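Local coordinates for 5-formyltetrahydrofolate cyclo-ligase family protein (Bacillus anthracis, PDB 2JCB) that probably catalyses the ATP-dependent cyclisation of 5-formyltetrahydrofolate to 5,10-methenyltetrahydrofolate, and binds ADP and magnesium, at residues 84-87 and 92-95. Residues are numbered along the deposited sequence; the frame is centred on the assembly and turned at random.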
loop_
_atom_site.group_PDB
_atom_site.type_symbol
_atom_site.label_atom_id
_atom_site.label_comp_id
_atom_site.label_asym_id
_atom_site.label_seq_id
_atom_site.Cartn_x
_atom_site.Cartn_y
_atom_site.Cartn_z
ATOM N N PRO A 84 0.848 -6.011 -7.880
ATOM C CA PRO A 84 -0.468 -6.391 -8.405
ATOM C C PRO A 84 -0.758 -5.938 -9.832
ATOM O O PRO A 84 -0.386 -4.847 -10.242
ATOM C CB PRO A 84 -1.442 -5.694 -7.447
ATOM C CG PRO A 84 -0.697 -4.483 -6.982
ATOM C CD PRO A 84 0.771 -4.789 -7.038
ATOM N N LYS A 85 -1.483 -6.796 -10.540
ATOM C CA LYS A 85 -2.193 -6.420 -11.754
ATOM C C LYS A 85 -3.689 -6.409 -11.408
ATOM O O LYS A 85 -4.265 -7.436 -11.027
ATOM C CB LYS A 85 -1.890 -7.385 -12.910
ATOM C CG LYS A 85 -2.638 -6.997 -14.207
ATOM C CD LYS A 85 -2.067 -7.653 -15.457
ATOM C CE LYS A 85 -2.840 -7.213 -16.740
ATOM N NZ LYS A 85 -2.724 -5.736 -17.099
ATOM N N CYS A 86 -4.323 -5.259 -11.595
ATOM C CA CYS A 86 -5.726 -5.113 -11.253
ATOM C C CYS A 86 -6.618 -5.473 -12.413
ATOM O O CYS A 86 -6.349 -5.121 -13.569
ATOM C CB CYS A 86 -6.030 -3.688 -10.782
ATOM S SG CYS A 86 -5.152 -3.218 -9.312
ATOM N N ASN A 87 -7.658 -6.228 -12.110
ATOM C CA ASN A 87 -8.704 -6.461 -13.083
ATOM C C ASN A 87 -9.879 -5.544 -12.708
ATOM O O ASN A 87 -10.544 -5.728 -11.685
ATOM C CB ASN A 87 -9.074 -7.949 -13.126
ATOM C CG ASN A 87 -10.175 -8.260 -14.138
ATOM O OD1 ASN A 87 -10.982 -7.398 -14.490
ATOM N ND2 ASN A 87 -10.234 -9.512 -14.581
ATOM N N THR A 92 -10.485 -7.581 -8.855
ATOM C CA THR A 92 -9.573 -8.510 -8.216
ATOM C C THR A 92 -8.152 -8.086 -8.563
ATOM O O THR A 92 -7.970 -7.308 -9.487
ATOM C CB THR A 92 -9.859 -9.958 -8.667
ATOM O OG1 THR A 92 -9.742 -10.034 -10.085
ATOM C CG2 THR A 92 -11.280 -10.371 -8.277
ATOM N N MET A 93 -7.167 -8.566 -7.796
ATOM C CA MET A 93 -5.743 -8.337 -8.033
ATOM C C MET A 93 -4.985 -9.643 -8.196
ATOM O O MET A 93 -5.206 -10.606 -7.458
ATOM C CB MET A 93 -5.133 -7.549 -6.877
ATOM C CG MET A 93 -5.638 -6.132 -6.764
ATOM S SD MET A 93 -4.720 -5.145 -5.576
ATOM C CE MET A 93 -5.205 -5.874 -3.978
ATOM N N SER A 94 -4.089 -9.669 -9.163
ATOM C CA SER A 94 -3.229 -10.808 -9.378
ATOM C C SER A 94 -1.850 -10.342 -8.965
ATOM O O SER A 94 -1.203 -9.571 -9.691
ATOM C CB SER A 94 -3.214 -11.185 -10.849
ATOM O OG SER A 94 -2.305 -12.240 -11.128
ATOM N N PHE A 95 -1.364 -10.817 -7.823
ATOM C CA PHE A 95 0.010 -10.460 -7.483
ATOM C C PHE A 95 0.986 -11.318 -8.284
ATOM O O PHE A 95 0.871 -12.533 -8.307
ATOM C CB PHE A 95 0.237 -10.576 -5.992
ATOM C CG PHE A 95 -0.378 -9.449 -5.259
ATOM C CD1 PHE A 95 0.406 -8.343 -4.962
ATOM C CD2 PHE A 95 -1.716 -9.471 -4.896
ATOM C CE1 PHE A 95 -0.156 -7.199 -4.290
ATOM C CE2 PHE A 95 -2.311 -8.356 -4.227
ATOM C CZ PHE A 95 -1.529 -7.214 -3.937
#
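Pro-84 sets its CB over one face of the Phe-95 ring, and this CH-pi interaction marks the tightly packed end of the contact, within an antiparallel beta hairpin. Pro-84 CB stands 3.9 Å from the ring centroid, 19° off the normal and displaced toward the rim, where it meets Phe-95 CE1. Phe-95 CG, beside its own backbone N (chi1 -75°), brings a face of the phenyl ring to the proline. On the same face of the sheet Met-93 SD reaches Pro-84 CB at 3.8 Å, while Cys-86 SG touches Met-93 CG at 3.9 Å. The methionine thus bridges the two residues of the opposing strand: its methylene lies against the cysteine, and CG beside the backbone N (chi1 -67°) with an extended chi2 carries the sulfur to the proline.

Behind this apolar row the backbones are stitched at Lys-85 and Ser-94, a hydrogen-bonded pair closed by Lys-85 N to Ser-94 O and Ser-94 N to Lys-85 O, both 2.9 Å and nearly straight. Toward the turn the pairing slackens. Asn-87 N still donates to Thr-92 O at 2.9 Å, but the return bond from Thr-92 N to Asn-87 O is weak at 3.4 Å. The nearest approach of the exposed side chains there is Asn-87 CB to Thr-92 OG1, 3.7 Å, and their polar ends turn to the connecting loop: Asn-87 OD1 accepts from Glu-89 N, and Thr-92 OG1 pairs with Thr-90 OG1.

The hairpin of strands 80-87 and 92-98 lies within the mixed main sheet, between strand 54-56 beyond the first and strand 120-121 beyond the second. Ser-94 OG bonds Glu-121 on that outer strand, whereas the face of Cys-86, Met-93 and Phe-95 packs on Tyr-150, Tyr-151 and Tyr-154 of helix 150-154, which also carries the magnesium ligand Asp-152.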